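Local coordinates for alpha,alpha-trehalose-phosphate synthase (UDP-forming) (Burkholderia multivorans, PDB 5UOF), which belongs to glycosyltransferase family 20, enzymes of the GT-B fold built from two Rossmann-like domains, at residues G365-L370 with N375-E380; L393-S396 with G400-A403. One frame throughout, in Å; residues are numbered along the deposited sequence.

Contact 1 (G365-L370 with N375-E380); sequences GYVTPL and NLVAKE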
loop_
_atom_site.group_PDB
_atom_site.type_symbol
_atom_site.label_atom_id
_atom_site.label_comp_id
_atom_site.label_asym_id
_atom_site.label_seq_id
_atom_site.Cartn_x
_atom_site.Cartn_y
_atom_site.Cartn_z
ATOM N N GLY A 365 7.339 26.119 -7.581
ATOM C CA GLY A 365 6.068 25.464 -7.374
ATOM C C GLY A 365 6.331 24.191 -6.593
ATOM O O GLY A 365 7.125 23.347 -7.009
ATOM N N TYR A 366 5.654 24.056 -5.463
ATOM C CA TYR A 366 5.971 23.031 -4.470
ATOM C C TYR A 366 4.782 22.077 -4.424
ATOM O O TYR A 366 3.789 22.327 -3.736
ATOM C CB TYR A 366 6.234 23.713 -3.145
ATOM C CG TYR A 366 6.748 22.877 -1.996
ATOM C CD1 TYR A 366 7.335 21.642 -2.190
ATOM C CD2 TYR A 366 6.668 23.379 -0.704
ATOM C CE1 TYR A 366 7.821 20.906 -1.087
ATOM C CE2 TYR A 366 7.147 22.676 0.378
ATOM C CZ TYR A 366 7.711 21.442 0.189
ATOM O OH TYR A 366 8.154 20.757 1.294
ATOM N N VAL A 367 4.880 20.991 -5.197
ATOM C CA VAL A 367 3.741 20.111 -5.460
ATOM C C VAL A 367 4.132 18.671 -5.154
ATOM O O VAL A 367 4.486 17.902 -6.055
ATOM C CB VAL A 367 3.277 20.265 -6.922
ATOM C CG1 VAL A 367 1.984 19.501 -7.165
ATOM C CG2 VAL A 367 3.113 21.738 -7.278
ATOM N N THR A 368 4.069 18.276 -3.891
ATOM C CA THR A 368 4.636 16.991 -3.477
ATOM C C THR A 368 3.632 16.156 -2.685
ATOM O O THR A 368 3.907 15.736 -1.555
ATOM C CB THR A 368 5.926 17.220 -2.691
ATOM O OG1 THR A 368 5.651 17.992 -1.517
ATOM C CG2 THR A 368 6.970 17.971 -3.556
ATOM N N PRO A 369 2.473 15.841 -3.279
ATOM C CA PRO A 369 1.517 14.962 -2.595
ATOM C C PRO A 369 2.100 13.579 -2.380
ATOM O O PRO A 369 2.949 13.121 -3.147
ATOM C CB PRO A 369 0.328 14.895 -3.567
ATOM C CG PRO A 369 0.959 15.133 -4.933
ATOM C CD PRO A 369 2.028 16.183 -4.643
ATOM N N LEU A 370 1.601 12.896 -1.343
ATOM C CA LEU A 370 2.036 11.523 -1.092
ATOM C C LEU A 370 1.576 10.583 -2.195
ATOM O O LEU A 370 2.243 9.580 -2.468
ATOM C CB LEU A 370 1.505 11.031 0.254
ATOM C CG LEU A 370 1.850 11.948 1.422
ATOM C CD1 LEU A 370 1.345 11.340 2.735
ATOM C CD2 LEU A 370 3.362 12.227 1.464
ATOM N N ASN A 375 -2.390 15.333 -10.808
ATOM C CA ASN A 375 -2.086 16.633 -10.211
ATOM C C ASN A 375 -1.990 17.697 -11.294
ATOM O O ASN A 375 -0.936 17.894 -11.913
ATOM C CB ASN A 375 -0.818 16.642 -9.353
ATOM C CG ASN A 375 -0.769 17.853 -8.459
ATOM O OD1 ASN A 375 -0.616 18.969 -8.944
ATOM N ND2 ASN A 375 -0.960 17.652 -7.160
ATOM N N LEU A 376 -3.099 18.401 -11.516
ATOM C CA LEU A 376 -3.118 19.453 -12.522
ATOM C C LEU A 376 -2.469 20.744 -12.037
ATOM O O LEU A 376 -2.024 21.546 -12.866
ATOM C CB LEU A 376 -4.560 19.713 -12.976
ATOM C CG LEU A 376 -5.228 18.494 -13.637
ATOM C CD1 LEU A 376 -6.703 18.760 -13.897
ATOM C CD2 LEU A 376 -4.518 18.103 -14.932
ATOM N N VAL A 377 -2.377 20.958 -10.722
ATOM C CA VAL A 377 -1.642 22.127 -10.236
ATOM C C VAL A 377 -0.202 22.098 -10.735
ATOM O O VAL A 377 0.342 23.131 -11.130
ATOM C CB VAL A 377 -1.723 22.224 -8.699
ATOM C CG1 VAL A 377 -0.634 23.137 -8.147
ATOM C CG2 VAL A 377 -3.103 22.730 -8.285
ATOM N N ALA A 378 0.434 20.916 -10.757
ATOM C CA ALA A 378 1.802 20.846 -11.277
ATOM C C ALA A 378 1.874 21.322 -12.728
ATOM O O ALA A 378 2.784 22.069 -13.101
ATOM C CB ALA A 378 2.347 19.421 -11.146
ATOM N N LYS A 379 0.903 20.922 -13.557
ATOM C CA LYS A 379 0.925 21.318 -14.959
ATOM C C LYS A 379 0.584 22.796 -15.110
ATOM O O LYS A 379 1.205 23.505 -15.920
ATOM C CB LYS A 379 -0.046 20.438 -15.761
ATOM C CG LYS A 379 0.315 18.937 -15.684
ATOM C CD LYS A 379 -0.464 18.098 -16.679
ATOM C CE LYS A 379 0.090 16.651 -16.736
ATOM N NZ LYS A 379 -0.622 15.794 -17.751
ATOM N N GLU A 380 -0.398 23.270 -14.337
ATOM C CA GLU A 380 -0.756 24.687 -14.333
ATOM C C GLU A 380 0.411 25.551 -13.882
ATOM O O GLU A 380 0.612 26.658 -14.406
ATOM C CB GLU A 380 -1.950 24.930 -13.416
ATOM C CG GLU A 380 -3.235 24.304 -13.926
ATOM C CD GLU A 380 -4.285 24.125 -12.839
ATOM O OE1 GLU A 380 -4.048 24.550 -11.693
ATOM O OE2 GLU A 380 -5.357 23.567 -13.141
#
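The flat carboxamide of Asn-375 has Val-367 on one face. Val-367 CG1 stands over it, 3.5 Å from Asn-375 CG and also 3.2 Å from OD1, and Pro-369 CG lies beyond the amide nitrogen on the same side, flanking it at 3.9 Å from Asn-375 ND2. Both polar atoms have partners. OD1 accepts from Ala-378 N at 2.9 Å, with an N-H...O angle of 150° and the donor in the carbonyl plane, while ND2 is hydrogen-bonded to Asp-372 OD2 in the intervening loop. This is the N-cap of helix 376-384. With CG anti to the backbone N (chi1 -163°), the Asn-375 amide turns back over the first helical turn. Val-367 forks around the helix start: CG1 also meets Ala-378 CB at 4.0 Å, and CG2 meets Val-377 CG1 at 4.1 Å. Strand 364-367 thus packs on the start of the helix in a beta-alpha-beta unit. Chemically, the link between the segments is van der Waals, methyls against an amide face and against Val-377 and Ala-378; the bonds at OD1 and ND2 probably hold the carboxamide's rotation, so a polar cap remains satisfied within a buried contact.

Contact 2 (L393-S396 with G400-A403); sequences LVLS and GAAA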
loop_
_atom_site.group_PDB
_atom_site.type_symbol
_atom_site.label_atom_id
_atom_site.label_comp_id
_atom_site.label_asym_id
_atom_site.label_seq_id
_atom_site.Cartn_x
_atom_site.Cartn_y
_atom_site.Cartn_z
ATOM N N LEU A 393 9.707 23.581 -10.728
ATOM C CA LEU A 393 8.699 22.707 -10.139
ATOM C C LEU A 393 9.389 21.628 -9.319
ATOM O O LEU A 393 10.218 20.881 -9.848
ATOM C CB LEU A 393 7.835 22.066 -11.221
ATOM C CG LEU A 393 6.829 21.000 -10.764
ATOM C CD1 LEU A 393 5.752 21.628 -9.900
ATOM C CD2 LEU A 393 6.219 20.332 -11.979
ATOM N N VAL A 394 9.027 21.542 -8.041
ATOM C CA VAL A 394 9.434 20.444 -7.166
ATOM C C VAL A 394 8.232 19.522 -7.056
ATOM O O VAL A 394 7.165 19.949 -6.600
ATOM C CB VAL A 394 9.865 20.952 -5.784
ATOM C CG1 VAL A 394 10.185 19.780 -4.873
ATOM C CG2 VAL A 394 11.100 21.856 -5.913
ATOM N N LEU A 395 8.391 18.271 -7.487
ATOM C CA LEU A 395 7.243 17.406 -7.772
ATOM C C LEU A 395 7.435 16.040 -7.136
ATOM O O LEU A 395 8.500 15.437 -7.275
ATOM C CB LEU A 395 7.052 17.240 -9.287
ATOM C CG LEU A 395 5.882 16.364 -9.756
ATOM C CD1 LEU A 395 4.572 16.930 -9.276
ATOM C CD2 LEU A 395 5.864 16.257 -11.281
ATOM N N SER A 396 6.385 15.537 -6.480
ATOM C CA SER A 396 6.416 14.193 -5.908
ATOM C C SER A 396 6.456 13.127 -6.996
ATOM O O SER A 396 5.688 13.176 -7.962
ATOM C CB SER A 396 5.172 13.964 -5.050
ATOM O OG SER A 396 5.028 12.584 -4.728
ATOM N N GLY A 400 0.897 11.375 -10.632
ATOM C CA GLY A 400 0.856 10.875 -11.996
ATOM C C GLY A 400 1.597 11.761 -12.977
ATOM O O GLY A 400 2.160 11.272 -13.964
ATOM N N ALA A 401 1.606 13.071 -12.727
ATOM C CA ALA A 401 2.245 14.012 -13.647
ATOM C C ALA A 401 3.760 13.832 -13.701
ATOM O O ALA A 401 4.391 14.303 -14.657
ATOM C CB ALA A 401 1.911 15.453 -13.246
ATOM N N ALA A 402 4.350 13.168 -12.705
ATOM C CA ALA A 402 5.792 12.926 -12.706
ATOM C C ALA A 402 6.245 12.084 -13.892
ATOM O O ALA A 402 7.411 12.173 -14.292
ATOM C CB ALA A 402 6.214 12.240 -11.399
ATOM N N ALA A 403 5.356 11.278 -14.473
ATOM C CA ALA A 403 5.729 10.496 -15.642
ATOM C C ALA A 403 5.958 11.375 -16.862
ATOM O O ALA A 403 6.631 10.951 -17.805
ATOM C CB ALA A 403 4.635 9.465 -15.941
#
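Ala-401 is the first residue of 400-403 to meet Leu-395, and it does so mostly through its backbone: Leu-395 CD2 lies 4.0 Å from Ala-401 C, whereas the methyl CB of Ala-401 is 4.5 Å from the same CD2.

Ala-402 carries the centre of the contact. Leu-395 CD2 approaches its N at 3.7 Å and its CA at 3.6 Å, which places that methyl over the flat face of the peptide joining Ala-401 to Ala-402, on the side turned to the strand. The leucine reaches this position because its CG extends anti to the backbone N (chi1 -180°), carrying the branch away from the strand toward the turn. Ala-402 CB has two neighbours. It sits 4.0 Å from Leu-395 CD2, and 3.6 Å from Ser-396 O, where the C=O...CB angle of about 130° puts the methyl off the carbonyl direction; this is van der Waals packing. Ser-396 uses its hydroxyl elsewhere, on Pro-369 and Phe-398. At Ala-403 the turn closes on itself: the backbone N donates to Gly-400 O at 3.2 Å, an i to i+3 bond consistent with the 3-10 conformation of 400-403.

The turn belongs to the connection between strands 392-396 and 409-411, which are parallel neighbours in the same sheet. Leu-395 pairs by backbone with Leu-409 and Val-411, and its side chain also touches Ala-408, in the loop before strand 409-411, and Ala-378 of helix 376-384. Ala-402 rests on Leu-410 and Ala-401 on Lys-379, so the short 3-10 turn packs against the end of strand 392-396 with helix 376-384 at one of its contacts and strand 409-411 at another.

Overall arrangement
Contact 1 closes before contact 2 opens along the chain, yet their centres lie about 7 Å apart because strands 364-367 and 392-396 are neighbours in one parallel six-stranded sheet. Gly-365 O is 2.8 Å from Val-394 N, a probable hydrogen bond of that pairing. Where strand 364-367 has ended, Pro-369 O is 2.7 Å from OG of Ser-396, the last residue of its strand, probably bonded too. Leu-395 serves both sites: CD2 takes part in contact 2, while CD1 packs 3.4 Å from Val-367 O. The sodium ion, about 13 Å from the Val-367 side chain, is bound by Arg-360, Ser-362 and Gln-385, none in the four segments; the serine ligand is about 14 Å from the Ser-396 side chain of contact 2.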